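DNA endonuclease I-CeuI (Chlamydomonas eugametos, PDB 2EX5) cuts DNA at a long, degenerate target site as a homodimeric, magnesium-dependent LAGLIDADG homing endonuclease, so that its group I intron can be inserted there. Local coordinates at residues C[2-8]-C[115-119]; C[58-62]-C[85-89]; C[68-72]-C[194-198]. The protein carries 1 engineered substitution. One frame throughout, in Å; residues are numbered along the deposited sequence.

Contact 1 (C[2-8]-C[115-119]); sequences LKPGEKL and SNATL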
loop_
_atom_site.group_PDB
_atom_site.type_symbol
_atom_site.label_atom_id
_atom_site.label_comp_id
_atom_site.label_asym_id
_atom_site.label_seq_id
_atom_site.Cartn_x
_atom_site.Cartn_y
_atom_site.Cartn_z
ATOM N N LEU C 2 -2.385 1.095 18.449
ATOM C CA LEU C 2 -3.379 0.032 18.603
ATOM C C LEU C 2 -2.957 -1.342 18.042
ATOM O O LEU C 2 -2.394 -1.417 16.926
ATOM C CB LEU C 2 -4.720 0.503 17.994
ATOM C CG LEU C 2 -5.053 1.903 18.550
ATOM C CD1 LEU C 2 -6.289 2.461 17.877
ATOM C CD2 LEU C 2 -5.250 1.859 20.076
ATOM N N LYS C 3 -3.219 -2.408 18.832
ATOM C CA LYS C 3 -2.999 -3.813 18.461
ATOM C C LYS C 3 -4.080 -4.202 17.519
ATOM O O LYS C 3 -5.138 -3.603 17.544
ATOM C CB LYS C 3 -3.035 -4.767 19.707
ATOM C CG LYS C 3 -1.907 -4.519 20.752
ATOM C CD LYS C 3 -2.027 -5.363 22.080
ATOM C CE LYS C 3 -3.178 -4.900 23.102
ATOM N NZ LYS C 3 -2.815 -3.722 23.968
ATOM N N PRO C 4 -3.854 -5.256 16.706
ATOM C CA PRO C 4 -4.935 -5.823 15.905
ATOM C C PRO C 4 -6.163 -6.110 16.743
ATOM O O PRO C 4 -6.054 -6.802 17.734
ATOM C CB PRO C 4 -4.327 -7.158 15.420
ATOM C CG PRO C 4 -2.893 -6.856 15.329
ATOM C CD PRO C 4 -2.599 -6.003 16.510
ATOM N N GLY C 5 -7.309 -5.567 16.357
ATOM C CA GLY C 5 -8.602 -5.896 16.967
ATOM C C GLY C 5 -9.075 -4.857 17.959
ATOM O O GLY C 5 -10.227 -4.882 18.390
ATOM N N GLU C 6 -8.169 -3.959 18.318
ATOM C CA GLU C 6 -8.439 -2.751 19.112
ATOM C C GLU C 6 -9.138 -1.647 18.299
ATOM O O GLU C 6 -8.548 -1.121 17.351
ATOM C CB GLU C 6 -7.113 -2.161 19.620
ATOM C CG GLU C 6 -6.548 -2.769 20.893
ATOM C CD GLU C 6 -5.498 -1.860 21.526
ATOM O OE1 GLU C 6 -4.330 -2.206 21.408
ATOM O OE2 GLU C 6 -5.820 -0.787 22.124
ATOM N N LYS C 7 -10.370 -1.289 18.675
ATOM C CA LYS C 7 -11.085 -0.232 18.017
ATOM C C LYS C 7 -10.411 1.077 18.459
ATOM O O LYS C 7 -9.855 1.113 19.516
ATOM C CB LYS C 7 -12.568 -0.249 18.380
ATOM C CG LYS C 7 -13.353 -1.384 17.784
ATOM C CD LYS C 7 -14.826 -1.025 17.601
ATOM C CE LYS C 7 -15.637 -1.149 18.887
ATOM N NZ LYS C 7 -16.581 0.010 19.030
ATOM N N LEU C 8 -10.360 2.087 17.587
ATOM C CA LEU C 8 -9.957 3.440 17.952
ATOM C C LEU C 8 -10.951 3.951 19.031
ATOM O O LEU C 8 -12.154 3.850 18.867
ATOM C CB LEU C 8 -10.043 4.309 16.682
ATOM C CG LEU C 8 -9.521 5.714 16.417
ATOM C CD1 LEU C 8 -10.595 6.602 16.726
ATOM C CD2 LEU C 8 -8.277 6.103 17.191
ATOM N N SER C 115 -15.005 0.198 10.689
ATOM C CA SER C 115 -13.691 -0.427 10.752
ATOM C C SER C 115 -13.290 -0.284 12.196
ATOM O O SER C 115 -13.779 0.616 12.824
ATOM C CB SER C 115 -12.679 0.260 9.802
ATOM O OG SER C 115 -12.396 1.547 10.276
ATOM N N ASN C 116 -12.412 -1.162 12.671
ATOM C CA ASN C 116 -11.749 -1.041 13.983
ATOM C C ASN C 116 -11.197 0.339 14.176
ATOM O O ASN C 116 -11.633 1.028 15.061
ATOM C CB ASN C 116 -10.739 -2.169 14.252
ATOM C CG ASN C 116 -11.451 -3.530 14.373
ATOM O OD1 ASN C 116 -12.682 -3.579 14.438
ATOM N ND2 ASN C 116 -10.700 -4.617 14.371
ATOM N N ALA C 117 -10.325 0.781 13.264
ATOM C CA ALA C 117 -9.416 1.920 13.568
ATOM C C ALA C 117 -8.781 2.515 12.288
ATOM O O ALA C 117 -7.759 3.307 12.319
ATOM C CB ALA C 117 -8.396 1.523 14.659
ATOM N N THR C 118 -9.462 2.242 11.157
ATOM C CA THR C 118 -9.004 2.913 9.957
ATOM C C THR C 118 -9.474 4.312 9.615
ATOM O O THR C 118 -10.614 4.677 9.775
ATOM C CB THR C 118 -8.966 2.063 8.661
ATOM O OG1 THR C 118 -9.969 2.493 7.791
ATOM C CG2 THR C 118 -9.023 0.620 8.868
ATOM N N LEU C 119 -8.615 5.060 8.991
ATOM C CA LEU C 119 -8.939 6.443 8.680
ATOM C C LEU C 119 -8.892 6.614 7.175
ATOM O O LEU C 119 -8.211 5.873 6.577
ATOM C CB LEU C 119 -7.813 7.290 9.340
ATOM C CG LEU C 119 -7.995 7.967 10.730
ATOM C CD1 LEU C 119 -9.110 7.368 11.739
ATOM C CD2 LEU C 119 -6.680 8.443 11.432
#
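The N-terminal arm that precedes helix 10-26 rests here on the turn leading into strand 118-123 of the DNA-binding sheet, with Leu8 and Lys7 set against Asn116 and Ala117. One backbone hydrogen bond ties the two, Leu8 N to Asn116 O at 3.0 Å, and the same oxygen receives a CA-H...O contact from Lys7 CA at 3.3 Å. Beside this polar spot the methyl of Ala117 is the apolar meeting point: Leu8 CB packs on Ala117 CB at 3.8 Å, and Leu2 CD1 lies 4.0 Å from Ala117 CB. The side chains of Lys7 and Asn116 cross at about a right angle. With CG beside its own backbone N (chi1 -66°), Asn116 brings its ND2 to 3.6 Å from Gly5 CA; it also packs on a DNA phosphate. Gly5 belongs to the type II turn Lys3-Glu6, which Glu6 braces by accepting from Lys3 N at OE1 (2.8 Å) and by a weak salt bridge to Lys3 NZ. Within segment 115-119, Ser115 OG accepts from Thr118 N, an ST motif. With one backbone hydrogen bond and apolar contacts on one alanine methyl, the hold on the arm is probably modest.

Contact 2 (C[58-62]-C[85-89]); sequences FLEGE and FNVTR. Engineered in segment 85-89: Arg89 (natural residue Gln). With CA (calcium ion), chain E; nucleotides of chain B; nucleotides of chain A.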
loop_
_atom_site.group_PDB
_atom_site.type_symbol
_atom_site.label_atom_id
_atom_site.label_comp_id
_atom_site.label_asym_id
_atom_site.label_seq_id
_atom_site.Cartn_x
_atom_site.Cartn_y
_atom_site.Cartn_z
ATOM N N PHE C 58 3.918 6.167 -1.485
ATOM C CA PHE C 58 2.853 5.724 -0.578
ATOM C C PHE C 58 1.473 5.671 -1.307
ATOM O O PHE C 58 0.676 4.808 -1.047
ATOM C CB PHE C 58 2.797 6.745 0.528
ATOM C CG PHE C 58 1.807 6.442 1.551
ATOM C CD1 PHE C 58 2.046 5.450 2.462
ATOM C CD2 PHE C 58 0.629 7.159 1.633
ATOM C CE1 PHE C 58 1.154 5.208 3.428
ATOM C CE2 PHE C 58 -0.296 6.856 2.579
ATOM C CZ PHE C 58 -0.018 5.881 3.451
ATOM N N LEU C 59 1.208 6.691 -2.132
ATOM C CA LEU C 59 -0.021 6.861 -2.815
ATOM C C LEU C 59 -0.192 5.839 -3.946
ATOM O O LEU C 59 -1.352 5.426 -4.238
ATOM C CB LEU C 59 -0.067 8.265 -3.436
ATOM C CG LEU C 59 -0.170 9.558 -2.607
ATOM C CD1 LEU C 59 -0.505 10.702 -3.635
ATOM C CD2 LEU C 59 -1.221 9.388 -1.526
ATOM N N GLU C 60 0.918 5.490 -4.605
ATOM C CA GLU C 60 0.940 4.369 -5.545
ATOM C C GLU C 60 0.427 3.105 -4.852
ATOM O O GLU C 60 -0.266 2.346 -5.442
ATOM C CB GLU C 60 2.323 4.165 -6.163
ATOM C CG GLU C 60 2.551 2.959 -7.005
ATOM C CD GLU C 60 2.110 3.152 -8.428
ATOM O OE1 GLU C 60 2.259 2.136 -9.193
ATOM O OE2 GLU C 60 1.585 4.283 -8.751
ATOM N N GLY C 61 0.773 2.977 -3.565
ATOM C CA GLY C 61 0.352 1.932 -2.682
ATOM C C GLY C 61 -1.062 1.992 -2.146
ATOM O O GLY C 61 -1.693 0.961 -2.145
ATOM N N GLU C 62 -1.544 3.145 -1.655
ATOM C CA GLU C 62 -2.656 3.183 -0.714
ATOM C C GLU C 62 -3.811 4.120 -1.169
ATOM O O GLU C 62 -4.836 4.237 -0.491
ATOM C CB GLU C 62 -2.144 3.686 0.650
ATOM C CG GLU C 62 -0.949 2.961 1.289
ATOM C CD GLU C 62 -1.352 1.743 2.028
ATOM O OE1 GLU C 62 -2.136 0.998 1.453
ATOM O OE2 GLU C 62 -0.943 1.516 3.195
ATOM N N PHE C 85 -10.709 11.316 -5.050
ATOM C CA PHE C 85 -9.408 10.774 -4.606
ATOM C C PHE C 85 -9.482 10.338 -3.152
ATOM O O PHE C 85 -9.997 11.084 -2.373
ATOM C CB PHE C 85 -8.432 11.902 -4.757
ATOM C CG PHE C 85 -7.093 11.664 -4.066
ATOM C CD1 PHE C 85 -6.807 12.253 -2.822
ATOM C CD2 PHE C 85 -6.148 10.899 -4.663
ATOM C CE1 PHE C 85 -5.564 12.008 -2.187
ATOM C CE2 PHE C 85 -4.924 10.637 -4.025
ATOM C CZ PHE C 85 -4.639 11.237 -2.786
ATOM N N ASN C 86 -8.917 9.209 -2.714
ATOM C CA ASN C 86 -8.917 8.958 -1.264
ATOM C C ASN C 86 -7.722 8.186 -0.966
ATOM O O ASN C 86 -7.169 7.578 -1.895
ATOM C CB ASN C 86 -10.153 8.195 -0.659
ATOM C CG ASN C 86 -10.352 6.760 -1.187
ATOM O OD1 ASN C 86 -11.397 6.461 -1.685
ATOM N ND2 ASN C 86 -9.378 5.895 -1.070
ATOM N N VAL C 87 -7.385 8.141 0.335
ATOM C CA VAL C 87 -6.237 7.373 0.873
ATOM C C VAL C 87 -6.606 6.882 2.235
ATOM O O VAL C 87 -6.900 7.684 3.092
ATOM C CB VAL C 87 -4.957 8.251 1.073
ATOM C CG1 VAL C 87 -3.554 7.316 0.980
ATOM C CG2 VAL C 87 -4.928 9.235 0.058
ATOM N N THR C 88 -6.357 5.602 2.477
ATOM C CA THR C 88 -6.830 4.837 3.578
ATOM C C THR C 88 -5.626 4.325 4.308
ATOM O O THR C 88 -4.592 4.011 3.738
ATOM C CB THR C 88 -7.678 3.673 3.042
ATOM O OG1 THR C 88 -8.626 4.272 2.158
ATOM C CG2 THR C 88 -8.358 2.868 4.150
ATOM N N ARG C 89 -5.722 4.385 5.629
ATOM C CA ARG C 89 -4.625 3.879 6.457
ATOM C C ARG C 89 -5.164 3.676 7.854
ATOM O O ARG C 89 -5.886 4.488 8.345
ATOM C CB ARG C 89 -3.516 4.925 6.472
ATOM C CG ARG C 89 -2.142 4.550 6.971
ATOM C CD ARG C 89 -1.358 3.338 6.336
ATOM N NE ARG C 89 -0.189 3.116 7.176
ATOM C CZ ARG C 89 -0.084 2.240 8.200
ATOM N NH1 ARG C 89 -1.022 1.356 8.445
ATOM N NH2 ARG C 89 1.046 2.188 8.941
HETATM CA CA CA E . -1.619 -1.046 0.340
ATOM P P DG B 16 -4.657 -1.175 -0.762
ATOM O OP1 DG B 16 -5.677 -2.080 -1.286
ATOM O OP2 DG B 16 -3.248 -1.496 -1.102
ATOM O "O5'" DG B 16 -5.025 0.381 -1.034
ATOM C "C5'" DG B 16 -5.506 1.047 -2.171
ATOM C "C4'" DG B 16 -6.786 0.344 -2.744
ATOM O "O4'" DG B 16 -7.867 -0.112 -1.862
ATOM C "C3'" DG B 16 -7.515 1.172 -3.710
ATOM O "O3'" DG B 16 -7.534 0.230 -4.908
ATOM C "C2'" DG B 16 -8.821 1.531 -2.980
ATOM C "C1'" DG B 16 -9.162 0.245 -2.254
ATOM N N9 DG B 16 -10.049 0.440 -1.039
ATOM C C8 DG B 16 -9.859 1.337 0.006
ATOM N N7 DG B 16 -10.807 1.370 0.880
ATOM C C5 DG B 16 -11.695 0.394 0.428
ATOM C C6 DG B 16 -12.893 -0.092 0.996
ATOM O O6 DG B 16 -13.391 0.366 2.056
ATOM N N1 DG B 16 -13.567 -1.088 0.220
ATOM C C2 DG B 16 -13.027 -1.531 -0.994
ATOM N N2 DG B 16 -13.575 -2.503 -1.749
ATOM N N3 DG B 16 -11.871 -1.129 -1.426
ATOM C C4 DG B 16 -11.261 -0.167 -0.714
ATOM P P DG B 15 -3.762 -0.371 6.178
ATOM O OP1 DG B 15 -2.604 -0.768 5.274
ATOM O OP2 DG B 15 -3.513 0.475 7.374
ATOM O "O5'" DG B 15 -4.596 0.516 5.110
ATOM C "C5'" DG B 15 -5.578 0.209 4.170
ATOM C "C4'" DG B 15 -5.234 -0.771 3.080
ATOM O "O4'" DG B 15 -6.364 -1.589 3.376
ATOM C "C3'" DG B 15 -5.377 -0.221 1.641
ATOM O "O3'" DG B 15 -4.720 -1.172 0.869
ATOM C "C2'" DG B 15 -6.851 -0.121 1.517
ATOM C "C1'" DG B 15 -7.225 -1.381 2.308
ATOM N N9 DG B 15 -8.559 -1.510 2.851
ATOM C C8 DG B 15 -9.046 -0.955 4.019
ATOM N N7 DG B 15 -10.279 -1.236 4.248
ATOM C C5 DG B 15 -10.617 -2.084 3.160
ATOM C C6 DG B 15 -11.811 -2.715 2.907
ATOM O O6 DG B 15 -12.751 -2.641 3.654
ATOM N N1 DG B 15 -11.892 -3.501 1.767
ATOM C C2 DG B 15 -10.820 -3.629 0.940
ATOM N N2 DG B 15 -11.045 -4.453 -0.074
ATOM N N3 DG B 15 -9.606 -3.057 1.141
ATOM C C4 DG B 15 -9.590 -2.281 2.287
ATOM P P DG A 16 -1.565 -3.725 2.133
ATOM O OP1 DG A 16 -2.544 -4.466 2.955
ATOM O OP2 DG A 16 -1.466 -2.158 2.273
ATOM O "O5'" DG A 16 -0.104 -4.440 2.079
ATOM C "C5'" DG A 16 0.810 -4.850 3.205
ATOM C "C4'" DG A 16 0.201 -5.837 4.255
ATOM O "O4'" DG A 16 -0.608 -6.885 3.674
ATOM C "C3'" DG A 16 1.131 -6.572 5.259
ATOM O "O3'" DG A 16 0.580 -6.271 6.524
ATOM C "C2'" DG A 16 1.036 -8.090 4.930
ATOM C "C1'" DG A 16 -0.360 -8.134 4.352
ATOM N N9 DG A 16 -0.438 -9.261 3.455
ATOM C C8 DG A 16 0.166 -9.374 2.232
ATOM N N7 DG A 16 -0.061 -10.510 1.652
ATOM C C5 DG A 16 -0.866 -11.188 2.551
ATOM C C6 DG A 16 -1.419 -12.482 2.492
ATOM O O6 DG A 16 -1.327 -13.349 1.580
ATOM N N1 DG A 16 -2.137 -12.772 3.646
ATOM C C2 DG A 16 -2.304 -12.004 4.722
ATOM N N2 DG A 16 -3.025 -12.543 5.732
ATOM N N3 DG A 16 -1.808 -10.778 4.790
ATOM C C4 DG A 16 -1.088 -10.443 3.680
HETATM O O HOH W 1 -7.839 4.087 -0.645
#
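Apolar packing joins helix 58-62 to strand 85-89 through Val87, whose CG1 lies 3.7 Å from Phe58 CE2. Both branches of Val87 also meet Leu59 CD2, which in turn sits at the edge of the Phe85 ring. Phe58, its CG anti to the backbone N (chi1 -178°), is thereby swung toward the strand, and its ring takes Glu62 CG over one face and Arg89 CD at its edge.

Metal binding is the business of Glu62, at the end of the LAGLIDADG helix 49-62. Its OE1 binds the calcium ion at 2.4 Å, together with OP2 of DG16 of chain A and OP2 of DG16 of chain B, both at 2.2 Å; Glu62 of the second subunit is another ligand. The axes of helix 58-62 and strand 85-89 run at 86°, 8.5 Å apart at their closest.

Charged and hydrogen-bonded groups meet from both sides. Arg89, an engineered residue, gives NH1 to OP2 of DG15 of chain B at 2.9 Å, the oxygen lying at the guanidinium edge, whereas Glu62 OE2 stands well out of that plane, 4.4 Å from Arg89 NE. Water 1 donates to Glu62 O (3.0 Å) and is hydrogen-bonded to Thr88 OG1 (2.9 Å). A valine in place of Thr88 would probably cost this water its bond to OG1 and weaken its bridge to Glu62 O.

Contact 3 (C[68-72]-C[194-198]); sequences STKKL and EGFPN. With nucleotides of chain B.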
loop_
_atom_site.group_PDB
_atom_site.type_symbol
_atom_site.label_atom_id
_atom_site.label_comp_id
_atom_site.label_asym_id
_atom_site.label_seq_id
_atom_site.Cartn_x
_atom_site.Cartn_y
_atom_site.Cartn_z
ATOM N N SER C 68 -17.321 7.167 -9.698
ATOM C CA SER C 68 -18.547 6.485 -9.443
ATOM C C SER C 68 -19.730 6.976 -10.307
ATOM O O SER C 68 -19.804 8.167 -10.653
ATOM C CB SER C 68 -18.779 6.570 -7.949
ATOM O OG SER C 68 -20.115 6.203 -7.747
ATOM N N THR C 69 -20.643 6.063 -10.709
ATOM C CA THR C 69 -21.757 6.453 -11.525
ATOM C C THR C 69 -23.001 5.950 -10.883
ATOM O O THR C 69 -23.174 4.749 -10.727
ATOM C CB THR C 69 -21.645 5.977 -12.996
ATOM O OG1 THR C 69 -20.586 6.676 -13.609
ATOM C CG2 THR C 69 -22.933 6.329 -13.819
ATOM N N LYS C 70 -23.897 6.882 -10.539
ATOM C CA LYS C 70 -24.967 6.580 -9.583
ATOM C C LYS C 70 -26.229 7.348 -9.888
ATOM O O LYS C 70 -26.204 8.418 -10.471
ATOM C CB LYS C 70 -24.494 6.883 -8.164
ATOM C CG LYS C 70 -23.957 8.314 -8.150
ATOM C CD LYS C 70 -23.672 8.867 -6.768
ATOM C CE LYS C 70 -22.424 8.336 -6.133
ATOM N NZ LYS C 70 -22.255 9.343 -5.048
ATOM N N LYS C 71 -27.360 6.772 -9.508
ATOM C CA LYS C 71 -28.628 7.421 -9.811
ATOM C C LYS C 71 -28.756 8.650 -8.912
ATOM O O LYS C 71 -28.497 8.564 -7.686
ATOM C CB LYS C 71 -29.813 6.469 -9.566
ATOM C CG LYS C 71 -30.169 5.611 -10.750
ATOM C CD LYS C 71 -31.141 4.554 -10.308
ATOM C CE LYS C 71 -30.394 3.239 -10.037
ATOM N NZ LYS C 71 -29.186 3.047 -10.968
ATOM N N LEU C 72 -29.169 9.757 -9.526
ATOM C CA LEU C 72 -29.609 10.906 -8.817
ATOM C C LEU C 72 -30.851 11.439 -9.524
ATOM O O LEU C 72 -30.719 12.076 -10.570
ATOM C CB LEU C 72 -28.519 11.939 -8.864
ATOM C CG LEU C 72 -28.426 12.862 -7.668
ATOM C CD1 LEU C 72 -27.267 13.866 -7.808
ATOM C CD2 LEU C 72 -29.754 13.553 -7.508
ATOM N N GLU C 194 -23.331 -2.230 -7.123
ATOM C CA GLU C 194 -22.981 -1.421 -8.274
ATOM C C GLU C 194 -24.194 -0.634 -8.716
ATOM O O GLU C 194 -25.318 -1.097 -8.548
ATOM C CB GLU C 194 -22.436 -2.296 -9.416
ATOM C CG GLU C 194 -23.542 -3.239 -10.046
ATOM C CD GLU C 194 -22.914 -4.163 -11.071
ATOM O OE1 GLU C 194 -21.778 -3.866 -11.540
ATOM O OE2 GLU C 194 -23.516 -5.230 -11.355
ATOM N N GLY C 195 -23.975 0.607 -9.191
ATOM C CA GLY C 195 -25.077 1.438 -9.576
ATOM C C GLY C 195 -25.563 0.982 -10.987
ATOM O O GLY C 195 -26.775 0.990 -11.209
ATOM N N PHE C 196 -24.623 0.685 -11.926
ATOM C CA PHE C 196 -24.926 0.076 -13.274
ATOM C C PHE C 196 -24.146 -1.203 -13.594
ATOM O O PHE C 196 -22.887 -1.287 -13.384
ATOM C CB PHE C 196 -24.891 1.070 -14.450
ATOM C CG PHE C 196 -25.821 2.243 -14.243
ATOM C CD1 PHE C 196 -25.395 3.397 -13.529
ATOM C CD2 PHE C 196 -27.150 2.194 -14.692
ATOM C CE1 PHE C 196 -26.229 4.434 -13.295
ATOM C CE2 PHE C 196 -28.043 3.264 -14.451
ATOM C CZ PHE C 196 -27.590 4.408 -13.733
ATOM N N PRO C 197 -24.885 -2.230 -14.120
ATOM C CA PRO C 197 -24.316 -3.534 -14.490
ATOM C C PRO C 197 -23.155 -3.392 -15.429
ATOM O O PRO C 197 -22.252 -4.210 -15.357
ATOM C CB PRO C 197 -25.462 -4.213 -15.332
ATOM C CG PRO C 197 -26.630 -3.525 -15.053
ATOM C CD PRO C 197 -26.324 -2.180 -14.398
ATOM N N ASN C 198 -23.285 -2.457 -16.372
ATOM C CA ASN C 198 -22.376 -2.363 -17.463
ATOM C C ASN C 198 -22.557 -1.085 -18.171
ATOM O O ASN C 198 -23.410 -0.328 -17.819
ATOM C CB ASN C 198 -22.468 -3.561 -18.482
ATOM C CG ASN C 198 -23.779 -3.576 -19.357
ATOM O OD1 ASN C 198 -24.779 -2.855 -19.105
ATOM N ND2 ASN C 198 -23.745 -4.443 -20.409
ATOM P P DC B 19 -20.633 2.452 -8.001
ATOM O OP1 DC B 19 -21.218 1.331 -8.801
ATOM O OP2 DC B 19 -20.412 3.693 -8.844
ATOM O "O5'" DC B 19 -21.498 2.746 -6.737
ATOM C "C5'" DC B 19 -21.702 1.730 -5.782
ATOM C "C4'" DC B 19 -22.809 2.232 -4.851
ATOM O "O4'" DC B 19 -22.173 3.040 -3.819
ATOM C "C3'" DC B 19 -23.818 3.160 -5.492
ATOM O "O3'" DC B 19 -25.080 2.627 -5.034
ATOM C "C2'" DC B 19 -23.478 4.578 -4.940
ATOM C "C1'" DC B 19 -22.749 4.291 -3.613
ATOM N N1 DC B 19 -21.542 5.210 -3.258
ATOM C C2 DC B 19 -21.542 5.841 -2.042
ATOM O O2 DC B 19 -22.544 5.696 -1.294
ATOM N N3 DC B 19 -20.505 6.684 -1.733
ATOM C C4 DC B 19 -19.494 6.921 -2.545
ATOM N N4 DC B 19 -18.524 7.746 -2.095
ATOM C C5 DC B 19 -19.459 6.269 -3.799
ATOM C C6 DC B 19 -20.494 5.457 -4.104
ATOM P P DG B 20 -26.464 3.449 -5.010
ATOM O OP1 DG B 20 -27.448 2.379 -4.718
ATOM O OP2 DG B 20 -26.709 4.363 -6.134
ATOM O "O5'" DG B 20 -26.482 4.252 -3.604
ATOM C "C5'" DG B 20 -26.445 3.691 -2.246
ATOM C "C4'" DG B 20 -27.028 4.819 -1.415
ATOM O "O4'" DG B 20 -26.002 5.772 -0.945
ATOM C "C3'" DG B 20 -28.127 5.616 -2.170
ATOM O "O3'" DG B 20 -29.329 5.472 -1.416
ATOM C "C2'" DG B 20 -27.680 7.057 -2.221
ATOM C "C1'" DG B 20 -26.455 7.109 -1.301
ATOM N N9 DG B 20 -25.247 7.755 -1.813
ATOM C C8 DG B 20 -24.698 7.602 -3.044
ATOM N N7 DG B 20 -23.578 8.277 -3.135
ATOM C C5 DG B 20 -23.417 8.912 -1.918
ATOM C C6 DG B 20 -22.407 9.801 -1.497
ATOM O O6 DG B 20 -21.411 10.150 -2.131
ATOM N N1 DG B 20 -22.589 10.246 -0.224
ATOM C C2 DG B 20 -23.642 9.876 0.531
ATOM N N2 DG B 20 -23.634 10.419 1.774
ATOM N N3 DG B 20 -24.634 9.060 0.119
ATOM C C4 DG B 20 -24.420 8.599 -1.103
HETATM O O HOH W 2 -21.876 1.980 -11.380
#
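Lys71 and Phe196 meet at the outer end of strand 63-71, where the lysine bends back over the loop 194-198. CB of Lys71 starts the chain with CG beside the backbone N (chi1 -88°), and CG comes 4.1 Å from Phe196 CZ. The chain runs extended at chi2, and bends at chi3 and chi4 then turn the tip onto the ring: NZ stands over one face, 3.9 Å from the centroid and 30° off the normal, a cation-pi contact. The same NZ makes a weak hydrogen bond to Gly195 O, so the ammonium is shared between a carbonyl and a ring; Phe205 offers it a second cation-pi partner. Thr69 approaches the Phe196 ring from another side, its CG2 3.8 Å from CE1, while Thr69 O lies at the ring edge.

Gly195 sits where a CB would run into Thr69 O, so any side chain here would clash with the strand. Without a side chain there, the backbone can come close: Gly195 N donates to OP1 of DC19 of chain B at 2.9 Å, while Thr69 N donates to OP2 of that phosphate at 3.0 Å and Ser68 OG to the same OP2 at 2.8 Å. Strand and loop thus grip the two non-bridging oxygens of one phosphate. Water 2 accepts from Phe196 N and lies close to Thr69 O and OP1, adding a bridge between the segments.

Lys70 leaves the strand away from the loop, and its NZ donates to N7 of DG20 of chain B at 2.6 Å and more weakly to O6. These two acceptors lie on the major-groove edge of guanine. Such a reading of bases by strand side chains, with backbone phosphates held alongside, is typical of the DNA-binding sheet of LAGLIDADG endonucleases.

All three contacts reach the same antiparallel sheet. Contacts 1 and 2 touch directly: their centres are 18 Å apart, and Leu119 N lies 2.9 Å from Arg89 O, a probable hydrogen bond between neighbouring strands 118-123 and 79-90. Contact 3 involves strand 63-71, an outermost strand of the sheet within this chain, its centre 23 Å from that of contact 2 and 31 Å from that of contact 1. Contact 2 carries the metal site shared by the two subunits; contact 3 holds DNA farther along chain B, with the side chain of Lys70 about 7 Å from another bound calcium ion. In sequence, contact 2 falls within the span bridged by contact 1, whereas contact 3 crosses both.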